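Local coordinates for protein probable amino acid aminotransferase (Mycobacterium tuberculosis, PDB 6Q1S) that is probably a class IV amino acid aminotransferase, with 4'-deoxy-4'-aminopyridoxal-5'-phosphate and 2-oxoglutaric acid bound, at residues V4-L7 and I11-P14; E34-R39 and C44-H49; V76-W81 and G89-I94; L131-P136 and Y181-P186; F224-A229 and V283-V288. All coordinates share one frame; numbering follows the deposited sequence.

Interaction 1: residues V4-L7 and I11-P14; sequences VVTL and ILQP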
# COMPACT_ATOMS: atom_id res chain seq x y z
N VAL B 4 -3.02 -13.16 -19.95
CA VAL B 4 -2.92 -13.75 -18.62
C VAL B 4 -2.53 -15.21 -18.76
O VAL B 4 -3.09 -15.93 -19.60
CB VAL B 4 -4.25 -13.62 -17.85
CG1 VAL B 4 -4.11 -14.21 -16.45
CG2 VAL B 4 -4.69 -12.17 -17.77
N VAL B 5 -1.58 -15.65 -17.94
CA VAL B 5 -1.11 -17.03 -17.93
C VAL B 5 -1.05 -17.49 -16.48
O VAL B 5 -0.25 -16.98 -15.69
CB VAL B 5 0.25 -17.18 -18.60
CG1 VAL B 5 0.77 -18.60 -18.41
CG2 VAL B 5 0.15 -16.85 -20.08
N THR B 6 -1.91 -18.45 -16.12
CA THR B 6 -1.94 -19.02 -14.79
C THR B 6 -0.79 -20.01 -14.61
O THR B 6 -0.17 -20.45 -15.57
CB THR B 6 -3.29 -19.69 -14.52
OG1 THR B 6 -3.46 -20.79 -15.43
CG2 THR B 6 -4.42 -18.69 -14.70
N LEU B 7 -0.53 -20.36 -13.35
CA LEU B 7 0.59 -21.25 -13.04
C LEU B 7 0.40 -22.65 -13.62
O LEU B 7 1.40 -23.37 -13.77
CB LEU B 7 0.79 -21.34 -11.53
CG LEU B 7 1.97 -20.55 -10.97
CD1 LEU B 7 1.77 -19.06 -11.22
CD2 LEU B 7 2.16 -20.82 -9.49
N ILE B 11 -3.46 -20.15 -21.27
CA ILE B 11 -3.66 -18.74 -21.54
C ILE B 11 -5.14 -18.40 -21.53
O ILE B 11 -5.93 -18.96 -22.29
CB ILE B 11 -3.03 -18.35 -22.89
CG1 ILE B 11 -1.52 -18.65 -22.91
CG2 ILE B 11 -3.30 -16.89 -23.21
CD1 ILE B 11 -1.15 -20.01 -23.46
N LEU B 12 -5.51 -17.48 -20.64
CA LEU B 12 -6.91 -17.17 -20.38
C LEU B 12 -7.47 -16.26 -21.47
O LEU B 12 -6.75 -15.44 -22.06
CB LEU B 12 -7.05 -16.50 -19.02
CG LEU B 12 -6.39 -17.23 -17.85
CD1 LEU B 12 -6.81 -16.59 -16.53
CD2 LEU B 12 -6.74 -18.71 -17.86
N GLN B 13 -8.76 -16.43 -21.73
CA GLN B 13 -9.44 -15.69 -22.79
C GLN B 13 -9.45 -14.19 -22.51
O GLN B 13 -9.78 -13.78 -21.39
CB GLN B 13 -10.87 -16.19 -22.93
CG GLN B 13 -11.01 -17.65 -23.31
CD GLN B 13 -12.45 -18.06 -23.50
OE1 GLN B 13 -13.36 -17.25 -23.33
NE2 GLN B 13 -12.67 -19.32 -23.86
N PRO B 14 -9.09 -13.36 -23.48
CA PRO B 14 -9.09 -11.91 -23.24
C PRO B 14 -10.51 -11.39 -23.02
O PRO B 14 -11.48 -11.89 -23.60
CB PRO B 14 -8.49 -11.33 -24.53
CG PRO B 14 -7.93 -12.51 -25.29
CD PRO B 14 -8.73 -13.69 -24.87

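Interaction 2: residues E34-R39 and C44-H49; sequences ETLLVR and CLVEAH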
# COMPACT_ATOMS: atom_id res chain seq x y z
N GLU B 34 6.35 -8.72 -9.32
CA GLU B 34 7.60 -8.42 -10.00
C GLU B 34 7.27 -7.93 -11.40
O GLU B 34 6.23 -8.27 -11.97
CB GLU B 34 8.52 -9.65 -10.08
CG GLU B 34 9.25 -9.95 -8.79
CD GLU B 34 10.25 -8.88 -8.42
OE1 GLU B 34 10.86 -8.29 -9.34
OE2 GLU B 34 10.43 -8.62 -7.21
N THR B 35 8.16 -7.11 -11.96
CA THR B 35 8.00 -6.58 -13.31
C THR B 35 9.23 -6.92 -14.13
O THR B 35 10.35 -6.63 -13.72
CB THR B 35 7.78 -5.07 -13.30
OG1 THR B 35 6.52 -4.77 -12.67
CG2 THR B 35 7.77 -4.52 -14.72
N LEU B 36 9.00 -7.54 -15.29
CA LEU B 36 10.08 -7.98 -16.17
C LEU B 36 9.87 -7.38 -17.55
O LEU B 36 8.74 -7.13 -17.98
CB LEU B 36 10.14 -9.51 -16.27
CG LEU B 36 10.43 -10.32 -15.01
CD1 LEU B 36 9.16 -10.56 -14.21
CD2 LEU B 36 11.10 -11.63 -15.36
N LEU B 37 10.98 -7.16 -18.24
CA LEU B 37 10.96 -6.63 -19.60
C LEU B 37 11.25 -7.75 -20.59
O LEU B 37 12.22 -8.49 -20.43
CB LEU B 37 11.99 -5.51 -19.76
CG LEU B 37 12.11 -4.87 -21.14
CD1 LEU B 37 10.92 -3.97 -21.44
CD2 LEU B 37 13.41 -4.10 -21.26
N VAL B 38 10.39 -7.87 -21.60
CA VAL B 38 10.62 -8.80 -22.70
C VAL B 38 11.31 -8.03 -23.82
O VAL B 38 10.75 -7.08 -24.37
CB VAL B 38 9.30 -9.42 -23.19
CG1 VAL B 38 9.54 -10.23 -24.45
CG2 VAL B 38 8.69 -10.30 -22.10
N ARG B 39 12.52 -8.46 -24.16
CA ARG B 39 13.31 -7.79 -25.20
C ARG B 39 14.04 -8.84 -26.02
O ARG B 39 14.72 -9.71 -25.46
CB ARG B 39 14.31 -6.80 -24.60
CG ARG B 39 15.35 -6.30 -25.59
CD ARG B 39 16.36 -5.36 -24.94
NE ARG B 39 15.84 -4.00 -24.80
CZ ARG B 39 16.58 -2.96 -24.43
NH1 ARG B 39 17.87 -3.11 -24.17
NH2 ARG B 39 16.03 -1.75 -24.34
N CYS B 44 13.89 -10.71 -19.49
CA CYS B 44 15.24 -10.42 -19.02
C CYS B 44 15.37 -10.69 -17.53
O CYS B 44 14.53 -10.26 -16.74
CB CYS B 44 15.61 -8.98 -19.34
SG CYS B 44 15.47 -8.56 -21.10
N LEU B 45 16.44 -11.40 -17.15
CA LEU B 45 16.81 -11.62 -15.75
C LEU B 45 15.67 -12.27 -14.97
O LEU B 45 15.17 -11.73 -13.98
CB LEU B 45 17.25 -10.31 -15.10
CG LEU B 45 18.39 -9.56 -15.78
CD1 LEU B 45 18.60 -8.22 -15.10
CD2 LEU B 45 19.67 -10.37 -15.77
N VAL B 46 15.25 -13.45 -15.43
CA VAL B 46 14.14 -14.14 -14.79
C VAL B 46 14.51 -14.56 -13.37
O VAL B 46 13.75 -14.34 -12.43
CB VAL B 46 13.70 -15.35 -15.64
CG1 VAL B 46 12.58 -16.10 -14.94
CG2 VAL B 46 13.26 -14.89 -17.02
N GLU B 47 15.70 -15.15 -13.20
CA GLU B 47 16.09 -15.66 -11.89
C GLU B 47 16.19 -14.55 -10.85
O GLU B 47 15.73 -14.72 -9.72
CB GLU B 47 17.42 -16.41 -12.00
CG GLU B 47 17.35 -17.68 -12.83
CD GLU B 47 16.22 -18.59 -12.39
OE1 GLU B 47 15.45 -19.06 -13.26
OE2 GLU B 47 16.10 -18.84 -11.17
N ALA B 48 16.77 -13.41 -11.22
CA ALA B 48 16.90 -12.32 -10.26
C ALA B 48 15.54 -11.79 -9.83
O ALA B 48 15.39 -11.31 -8.70
CB ALA B 48 17.74 -11.19 -10.86
N HIS B 49 14.54 -11.85 -10.71
CA HIS B 49 13.20 -11.42 -10.33
C HIS B 49 12.49 -12.48 -9.49
O HIS B 49 11.73 -12.14 -8.58
CB HIS B 49 12.38 -11.09 -11.58
CG HIS B 49 12.74 -9.77 -12.19
ND1 HIS B 49 13.73 -9.63 -13.13
CD2 HIS B 49 12.22 -8.53 -12.01
CE1 HIS B 49 13.82 -8.36 -13.50
NE2 HIS B 49 12.91 -7.67 -12.83

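Interaction 3: residues V76-W81 and G89-I94; sequences VATQRW and GALRLI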
# COMPACT_ATOMS: atom_id res chain seq x y z
N VAL B 76 5.76 -19.65 -21.05
CA VAL B 76 4.58 -19.73 -21.90
C VAL B 76 4.13 -18.34 -22.32
O VAL B 76 3.85 -18.08 -23.50
CB VAL B 76 3.46 -20.50 -21.19
CG1 VAL B 76 2.12 -20.26 -21.87
CG2 VAL B 76 3.78 -21.99 -21.14
N ALA B 77 4.07 -17.41 -21.36
CA ALA B 77 3.66 -16.05 -21.67
C ALA B 77 4.67 -15.35 -22.57
O ALA B 77 4.30 -14.57 -23.45
CB ALA B 77 3.45 -15.26 -20.38
N THR B 78 5.96 -15.62 -22.36
CA THR B 78 6.99 -15.01 -23.20
C THR B 78 6.85 -15.45 -24.65
O THR B 78 6.83 -14.62 -25.56
CB THR B 78 8.38 -15.36 -22.66
OG1 THR B 78 8.51 -14.89 -21.32
CG2 THR B 78 9.46 -14.72 -23.52
N GLN B 79 6.75 -16.76 -24.88
CA GLN B 79 6.65 -17.25 -26.25
C GLN B 79 5.36 -16.81 -26.93
O GLN B 79 5.31 -16.69 -28.15
CB GLN B 79 6.73 -18.78 -26.27
CG GLN B 79 8.07 -19.35 -25.85
CD GLN B 79 8.02 -20.86 -25.71
OE1 GLN B 79 7.16 -21.52 -26.29
NE2 GLN B 79 8.94 -21.40 -24.92
N ARG B 80 4.31 -16.55 -26.14
CA ARG B 80 3.07 -16.05 -26.72
C ARG B 80 3.20 -14.59 -27.13
O ARG B 80 2.65 -14.18 -28.16
CB ARG B 80 1.93 -16.23 -25.72
CG ARG B 80 0.57 -15.85 -26.26
CD ARG B 80 -0.30 -17.07 -26.46
NE ARG B 80 -1.66 -16.70 -26.82
CZ ARG B 80 -2.71 -17.51 -26.71
NH1 ARG B 80 -3.91 -17.08 -27.06
NH2 ARG B 80 -2.55 -18.74 -26.24
N TRP B 81 3.93 -13.80 -26.35
CA TRP B 81 4.12 -12.39 -26.70
C TRP B 81 5.08 -12.23 -27.87
O TRP B 81 4.82 -11.44 -28.78
CB TRP B 81 4.62 -11.61 -25.49
CG TRP B 81 4.88 -10.16 -25.77
CD1 TRP B 81 6.06 -9.60 -26.17
CD2 TRP B 81 3.93 -9.09 -25.67
NE1 TRP B 81 5.90 -8.24 -26.33
CE2 TRP B 81 4.61 -7.91 -26.03
CE3 TRP B 81 2.58 -9.02 -25.31
CZ2 TRP B 81 3.98 -6.66 -26.04
CZ3 TRP B 81 1.96 -7.78 -25.33
CH2 TRP B 81 2.66 -6.62 -25.69
N GLY B 89 7.77 -5.97 -24.23
CA GLY B 89 6.60 -6.24 -23.44
C GLY B 89 6.86 -5.99 -21.97
O GLY B 89 7.99 -6.03 -21.49
N ALA B 90 5.77 -5.73 -21.25
CA ALA B 90 5.80 -5.52 -19.81
C ALA B 90 5.21 -6.77 -19.17
O ALA B 90 3.98 -6.93 -19.10
CB ALA B 90 5.02 -4.27 -19.42
N LEU B 91 6.08 -7.66 -18.70
CA LEU B 91 5.67 -8.91 -18.07
C LEU B 91 5.69 -8.74 -16.56
O LEU B 91 6.70 -8.31 -15.99
CB LEU B 91 6.59 -10.05 -18.50
CG LEU B 91 6.14 -11.48 -18.16
CD1 LEU B 91 6.49 -12.43 -19.29
CD2 LEU B 91 6.80 -11.93 -16.87
N ARG B 92 4.58 -9.08 -15.91
CA ARG B 92 4.43 -8.90 -14.48
C ARG B 92 3.95 -10.20 -13.84
O ARG B 92 3.10 -10.89 -14.40
CB ARG B 92 3.45 -7.77 -14.14
CG ARG B 92 4.08 -6.38 -14.14
CD ARG B 92 3.03 -5.28 -14.06
NE ARG B 92 2.06 -5.32 -15.14
CZ ARG B 92 0.99 -4.53 -15.20
NH1 ARG B 92 0.78 -3.63 -14.25
NH2 ARG B 92 0.14 -4.63 -16.22
N LEU B 93 4.51 -10.52 -12.68
CA LEU B 93 4.12 -11.68 -11.88
C LEU B 93 3.31 -11.20 -10.69
O LEU B 93 3.84 -10.49 -9.83
CB LEU B 93 5.34 -12.46 -11.41
CG LEU B 93 6.55 -12.45 -12.35
CD1 LEU B 93 7.76 -13.07 -11.67
CD2 LEU B 93 6.20 -13.21 -13.60
N ILE B 94 2.04 -11.59 -10.62
CA ILE B 94 1.16 -11.18 -9.53
C ILE B 94 1.00 -12.36 -8.58
O ILE B 94 0.56 -13.44 -8.98
CB ILE B 94 -0.20 -10.71 -10.05
CG1 ILE B 94 -0.01 -9.67 -11.16
CG2 ILE B 94 -1.03 -10.13 -8.91
CD1 ILE B 94 0.64 -8.39 -10.70

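Interaction 4: residues L131-P136 and Y181-P186; sequences LDRGLP and YVLEGP. With PMP (4'-deoxy-4'-aminopyridoxal-5'-phosphate), chain G.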
# COMPACT_ATOMS: atom_id res chain seq x y z
N LEU B 131 12.06 14.79 -2.71
CA LEU B 131 10.90 14.87 -1.84
C LEU B 131 11.16 14.10 -0.56
O LEU B 131 11.77 13.02 -0.58
CB LEU B 131 9.66 14.31 -2.54
CG LEU B 131 8.36 15.09 -2.43
CD1 LEU B 131 8.53 16.51 -2.95
CD2 LEU B 131 7.27 14.37 -3.19
N ASP B 132 10.71 14.66 0.56
CA ASP B 132 10.86 13.98 1.84
C ASP B 132 10.03 12.71 1.86
O ASP B 132 8.82 12.74 1.61
CB ASP B 132 10.44 14.91 2.98
CG ASP B 132 10.93 14.45 4.34
OD1 ASP B 132 10.95 13.23 4.60
OD2 ASP B 132 11.31 15.31 5.16
N ARG B 133 10.69 11.59 2.15
CA ARG B 133 9.98 10.32 2.24
C ARG B 133 9.33 10.13 3.61
O ARG B 133 8.30 9.47 3.72
CB ARG B 133 10.93 9.16 1.93
CG ARG B 133 10.35 7.78 2.16
CD ARG B 133 9.16 7.54 1.27
NE ARG B 133 8.59 6.21 1.48
CZ ARG B 133 7.65 5.94 2.38
NH1 ARG B 133 7.17 6.91 3.15
NH2 ARG B 133 7.18 4.71 2.51
N GLY B 134 9.92 10.71 4.65
CA GLY B 134 9.44 10.53 6.00
C GLY B 134 10.08 9.39 6.74
O GLY B 134 9.89 9.28 7.96
N LEU B 135 10.86 8.56 6.06
CA LEU B 135 11.54 7.45 6.71
C LEU B 135 12.99 7.79 6.98
O LEU B 135 13.64 8.42 6.14
CB LEU B 135 11.49 6.20 5.82
CG LEU B 135 10.23 5.35 5.73
CD1 LEU B 135 10.39 4.31 4.64
CD2 LEU B 135 9.96 4.68 7.06
N PRO B 136 13.50 7.42 8.14
CA PRO B 136 14.94 7.51 8.38
C PRO B 136 15.67 6.31 7.79
O PRO B 136 15.09 5.27 7.49
CB PRO B 136 15.04 7.54 9.91
CG PRO B 136 13.83 6.81 10.37
CD PRO B 136 12.75 7.06 9.35
N TYR B 181 19.59 11.60 3.72
CA TYR B 181 20.27 10.66 2.84
C TYR B 181 19.35 10.23 1.71
O TYR B 181 18.14 10.10 1.89
CB TYR B 181 20.74 9.43 3.64
CG TYR B 181 21.79 9.76 4.69
CD1 TYR B 181 21.43 9.91 6.02
CD2 TYR B 181 23.12 9.94 4.35
CE1 TYR B 181 22.36 10.22 6.99
CE2 TYR B 181 24.07 10.25 5.31
CZ TYR B 181 23.68 10.39 6.63
OH TYR B 181 24.62 10.69 7.59
N VAL B 182 19.95 10.00 0.54
CA VAL B 182 19.18 9.57 -0.63
C VAL B 182 18.72 8.13 -0.44
O VAL B 182 19.50 7.25 -0.05
CB VAL B 182 20.02 9.73 -1.91
CG1 VAL B 182 19.25 9.20 -3.11
CG2 VAL B 182 20.38 11.19 -2.11
N LEU B 183 17.44 7.88 -0.73
CA LEU B 183 16.87 6.55 -0.59
C LEU B 183 16.72 5.88 -1.95
O LEU B 183 17.60 5.11 -2.37
CB LEU B 183 15.51 6.63 0.11
CG LEU B 183 15.54 7.08 1.58
CD1 LEU B 183 14.14 7.24 2.12
CD2 LEU B 183 16.33 6.09 2.41
N GLU B 184 15.63 6.16 -2.65
CA GLU B 184 15.35 5.55 -3.94
C GLU B 184 14.27 6.37 -4.63
O GLU B 184 13.84 7.41 -4.13
CB GLU B 184 14.92 4.08 -3.79
CG GLU B 184 13.60 3.91 -3.06
CD GLU B 184 13.19 2.45 -2.93
OE1 GLU B 184 12.22 2.17 -2.18
OE2 GLU B 184 13.83 1.59 -3.56
N GLY B 185 13.83 5.89 -5.79
CA GLY B 185 12.67 6.45 -6.44
C GLY B 185 11.42 5.66 -6.12
O GLY B 185 11.49 4.52 -5.66
N PRO B 186 10.25 6.25 -6.36
CA PRO B 186 9.00 5.50 -6.16
C PRO B 186 8.84 4.31 -7.10
O PRO B 186 7.98 3.46 -6.85
CB PRO B 186 7.91 6.56 -6.41
CG PRO B 186 8.58 7.59 -7.26
CD PRO B 186 10.00 7.64 -6.79
N1 PMP G . 12.48 0.79 -6.16
C2 PMP G . 11.13 0.63 -6.20
C2A PMP G . 10.28 1.16 -5.08
C3 PMP G . 10.50 -0.07 -7.34
O3 PMP G . 9.15 -0.25 -7.41
C4 PMP G . 11.39 -0.57 -8.42
C4A PMP G . 10.84 -1.29 -9.62
N4A PMP G . 9.94 -0.39 -10.37
C5 PMP G . 12.84 -0.32 -8.25
C6 PMP G . 13.30 0.35 -7.12
C5A PMP G . 13.82 -0.81 -9.31
O4P PMP G . 13.83 -2.23 -9.33
P PMP G . 14.11 -3.03 -10.70
O1P PMP G . 13.05 -2.66 -11.70
O2P PMP G . 15.48 -2.63 -11.21
O3P PMP G . 14.07 -4.51 -10.42

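Interaction 5: residues F224-A229 and V283-V288; sequences FEVARA and VDAAIV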
# COMPACT_ATOMS: atom_id res chain seq x y z
N PHE B 224 25.98 -3.45 -11.68
CA PHE B 224 27.25 -3.53 -10.97
C PHE B 224 28.11 -4.68 -11.46
O PHE B 224 29.34 -4.59 -11.46
CB PHE B 224 27.01 -3.65 -9.46
CG PHE B 224 26.85 -2.33 -8.76
CD1 PHE B 224 26.56 -1.18 -9.47
CD2 PHE B 224 27.01 -2.24 -7.38
CE1 PHE B 224 26.42 0.04 -8.82
CE2 PHE B 224 26.88 -1.03 -6.73
CZ PHE B 224 26.58 0.11 -7.45
N GLU B 225 27.48 -5.78 -11.88
CA GLU B 225 28.25 -6.92 -12.36
C GLU B 225 28.95 -6.61 -13.68
O GLU B 225 30.14 -6.90 -13.85
CB GLU B 225 27.35 -8.15 -12.51
CG GLU B 225 26.74 -8.64 -11.20
CD GLU B 225 25.96 -9.92 -11.39
OE1 GLU B 225 25.37 -10.41 -10.40
OE2 GLU B 225 25.91 -10.43 -12.53
N VAL B 226 28.22 -6.04 -14.63
CA VAL B 226 28.82 -5.78 -15.94
C VAL B 226 29.82 -4.64 -15.85
O VAL B 226 30.87 -4.66 -16.51
CB VAL B 226 27.73 -5.49 -16.99
CG1 VAL B 226 27.15 -6.79 -17.54
CG2 VAL B 226 26.66 -4.57 -16.44
N ALA B 227 29.53 -3.64 -15.02
CA ALA B 227 30.43 -2.49 -14.90
C ALA B 227 31.73 -2.88 -14.19
O ALA B 227 32.81 -2.43 -14.58
CB ALA B 227 29.74 -1.35 -14.16
N ARG B 228 31.63 -3.72 -13.16
CA ARG B 228 32.83 -4.17 -12.45
C ARG B 228 33.72 -5.01 -13.35
O ARG B 228 34.95 -4.93 -13.27
CB ARG B 228 32.42 -4.94 -11.20
CG ARG B 228 32.11 -4.04 -10.02
CD ARG B 228 31.64 -4.83 -8.81
NE ARG B 228 31.27 -3.93 -7.72
CZ ARG B 228 30.28 -4.16 -6.87
NH1 ARG B 228 29.53 -5.25 -6.98
NH2 ARG B 228 30.02 -3.28 -5.90
N ALA B 229 33.12 -5.83 -14.22
CA ALA B 229 33.88 -6.66 -15.14
C ALA B 229 34.53 -5.85 -16.25
O ALA B 229 35.40 -6.38 -16.95
CB ALA B 229 33.00 -7.74 -15.74
N VAL B 283 23.53 -0.40 -19.06
CA VAL B 283 22.28 -0.99 -18.60
C VAL B 283 21.76 -1.97 -19.65
O VAL B 283 21.10 -2.96 -19.32
CB VAL B 283 21.25 0.11 -18.28
CG1 VAL B 283 19.97 -0.50 -17.71
CG2 VAL B 283 21.84 1.11 -17.30
N ASP B 284 22.05 -1.71 -20.93
CA ASP B 284 21.64 -2.62 -21.99
C ASP B 284 22.30 -3.99 -21.82
O ASP B 284 21.65 -5.03 -21.96
CB ASP B 284 21.97 -2.02 -23.36
CG ASP B 284 21.03 -0.91 -23.74
OD1 ASP B 284 19.92 -0.84 -23.16
OD2 ASP B 284 21.38 -0.10 -24.63
N ALA B 285 23.61 -4.00 -21.54
CA ALA B 285 24.30 -5.26 -21.30
C ALA B 285 23.90 -5.90 -19.97
O ALA B 285 24.05 -7.11 -19.81
CB ALA B 285 25.81 -5.06 -21.35
N ALA B 286 23.40 -5.10 -19.02
CA ALA B 286 23.02 -5.65 -17.72
C ALA B 286 21.82 -6.58 -17.84
O ALA B 286 21.84 -7.70 -17.31
CB ALA B 286 22.72 -4.51 -16.75
N ILE B 287 20.78 -6.14 -18.55
CA ILE B 287 19.56 -6.93 -18.67
C ILE B 287 19.74 -8.17 -19.53
O ILE B 287 18.86 -9.04 -19.54
CB ILE B 287 18.43 -6.06 -19.26
CG1 ILE B 287 18.86 -5.52 -20.63
CG2 ILE B 287 18.09 -4.92 -18.31
CD1 ILE B 287 17.74 -4.92 -21.43
N VAL B 288 20.86 -8.28 -20.23
CA VAL B 288 21.22 -9.46 -21.01
C VAL B 288 22.42 -10.18 -20.42
O VAL B 288 22.87 -11.19 -20.97
CB VAL B 288 21.45 -9.08 -22.49
CG1 VAL B 288 21.62 -10.30 -23.40
CG2 VAL B 288 20.29 -8.24 -23.00

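Interaction 1: residues V4-L7 and I11-P14
Leu12 lays its isobutyl group across Val4 and Thr6 where the chain doubles back after strand 3-6. This is the tighter part of the contact. One methyl, Leu12 CD1, meets both neighbours: it lies 3.6 Å from Val4 CG1 and 3.7 Å from Thr6 CG2, the latter side chain meeting Leu12 at about a right angle. The threonine torsion accounts for this, because OG1 sits between backbone N and carbonyl carbon (chi1 63°) and the methyl is left to face Leu12. Next to this patch the backbones join through one nearly straight hydrogen bond, Leu12 N to Val4 O at 3.1 Å. The same carbonyl oxygen also receives a CA-H contact from Ile11, whose CA is 3.5 Å away. The other side has fewer contacts. Val5 and Ile11, the bridged pair, lie side by side and meet through a single branch each, Val5 CG2 to Ile11 CG1 at 3.7 Å; Val5 is buried, while Ile11, like Leu12, stays partly open to solvent. Beyond the contact, Val5 is hydrogen-bonded to Val109 of strand 106-113 and Val4 packs on Ala21 of the second subunit. Leu18 touches Val4 and Leu12, while helix 67-84 meets Val5 through Ala77 and Ile11 through Val76 and Arg80.

Interaction 2: residues E34-R39 and C44-H49
Leu37 and Cys44 bring the backbones to 5.7 Å between their CA atoms, and Cys44 N donates to Leu37 O at 2.9 Å, as the chain turns back from strand 31-39 to enter helix 46-59 at the N-cap Leu45. From there His49, one turn into the helix, points back at the strand and has the largest share of the contact. Leu36 covers one face of its imidazole: Leu36 CG lies 3.8 Å from the ring centroid and 16° off the normal, a CH-pi contact. Leu36 CD2 runs on toward the start of the helix, 4.2 Å from Val46 CG2. At the ring edge, near its plane, Glu34 OE1 comes 3.0 Å from His49 CD2, with carboxylate and imidazole planes 67° apart. That carboxylate is engaged in a salt bridge from its other oxygen, OE2, to Arg52. The ring's rotation is set by His49 ND1, which gives a straight bond to Leu45 O (2.7 Å, 174°) lying in the ring plane. Thr35 O is near His49 NE2 but at a poor angle for bonding; NE2 is instead hydrogen-bonded to Ser255 OG. With the ring covered on one face, pinned at ND1 and engaged at NE2, its orientation is largely fixed. Ser255 and Arg52 both bind PMP directly, which is consistent with His49 and Glu34 acting as a second shell that positions these two side chains.

Interaction 3: residues V76-W81 and G89-I94
Apolar helix-on-sheet packing joins Ala77, Thr78 and Trp81 of helix 67-84 to Leu91 and Gly89 of strand 89-96, the next strand in the chain. The segment axes pass 10.3 Å apart and run close to antiparallel, at 162°. In the middle of the contact, Leu91 points toward the helix with CG opposite its own backbone N (chi1 -168°), which sends CD1 between two side chains one residue apart: 3.8 Å from Thr78 OG1 and 4.3 Å from Ala77 CB. The threonine oxygen is not left without a partner in this apolar setting, since it is hydrogen-bonded to Val74 O in the preceding turn of its own helix.

At the start of the strand the packing is closer. The absence of a side chain at Gly89 lets the Trp81 indole approach the main chain obliquely, with NE1 and CZ2 3.6 and 3.7 Å from Gly89 CA. The indole N-H is spent on Asp87 O, in the turn that leads from helix to strand, so the ring is tied to that turn as well as packed on it. Val111 and Met3 also touch Trp81. Gly89 and Leu91 are in turn bonded through their backbones to Val38 and Leu36 on strand 31-39. A helix lying against an antiparallel sheet in this way is typical of the smaller, N-terminal alpha/beta domain of class IV aminotransferases.

Interaction 4: residues L131-P136 and Y181-P186
The PMP pocket borders this contact, in which Arg133 and Leu183 meet just ahead of the pocket residues Glu184, Gly185 and Pro186. Leu183 points toward the 131-136 segment and its CD1 methyl does the touching: it lies 3.7 Å from Arg133 CB and 3.8 Å from CG, the two side chains crossing at about a right angle. Only the aliphatic base of the arginine is used. Its chain bends at chi2 (62°), and Leu135 CD1 lies over one face of the Arg133 guanidinium, 3.8 Å above its plane and offset toward the rim. Leu183 CD1 also comes within 4.2 Å of Leu135 O. An Asx turn shapes the loop after strand 126-132, Asp132 OD1 accepting from Gly134 N at 2.7 Å. Gly134 has a positive phi, where a side chain would press on the preceding carbonyl. The second subunit meets the same loop: its Trp145 NE1 bonds Asp132 O, and its Gly134 packs on Leu135.

One residue past Leu183 the segment reaches the ligand. The Glu184 chain, extended beyond CG, brings OE2 to 3.0 Å from PMP N1; OE2 accepts a hydrogen bond from Leu215 N, which would help hold the carboxylate at the pyridine nitrogen. The backbone oxygens of Gly185 and Pro186 pass close to the ligand's methyl, with Gly185 O 3.6 Å from C2A. A glutamate facing the pyridine nitrogen, carried on a loop of the larger domain, is characteristic of the cofactor site in fold-type IV enzymes.

Interaction 5: residues F224-A229 and V283-V288
Val226 is the side chain that bridges helix 218-229 to the end of helix 275-286, and its two methyls meet two successive alanines. CG2 lies 4.0 Å from Ala286 CB, an apolar contact, while CG1 comes 3.9 Å from Ala285 O and 4.4 Å from Ala285 CB. A chi1 of -83° aims the branches: CG1 lies beside the backbone N and CG2 takes the place between N and carbonyl carbon, turned to Ala286. With alanines on the facing side the helices come near, the Val226 and Ala286 CA atoms being 6.1 Å apart. No hydrogen bond crosses between the two segments. Ala286 is buried, whereas Ala285 is exposed, so the contact runs from the interior to the surface. It is a packing of two helices in the larger alpha/beta domain of the class IV aminotransferase fold, where helix 218-229 begins with Thr218 and Thr219, both hydrogen-bonded to PMP.

Further out, Ala222 of helix 218-229 also meets Ala286, and Val283 packs on Thr219 and Leu223. On the 283-288 side, Leu258 of strand 258-265 touches Val283 and Ile287, and Asp284 forms a salt bridge with Arg39, which links this helix to strand 31-39. On the 224-229 side, Phe224 meets Tyr236 edge-to-face, and Arg228 NH2 bonds Cys234 O, Tyr236 and Cys234 both lying on strand 233-236.

How the interactions relate
Interactions 1, 2 and 3 share one antiparallel sheet. Interaction 3 is central to the group: Val5 CG2 of interaction 1 lies 3.7 Å from Ala77 CB, and Glu34 O of interaction 2 is 2.9 Å from Leu93 N, a probable hydrogen bond. Interaction 2 also reaches interaction 5 through Arg39 and Asp284, NH1 to OD1 at 3.2 Å, consistent with a link there between the small and large domains of the fold. PMP is approached from two directions, by Glu184 of interaction 4 and, about 4 Å off, by the side chain of His49 in interaction 2, although the nearest atoms of these contacts are about 10 Å apart. Interaction 1 lies farthest from interaction 4, with centres about 37 Å apart.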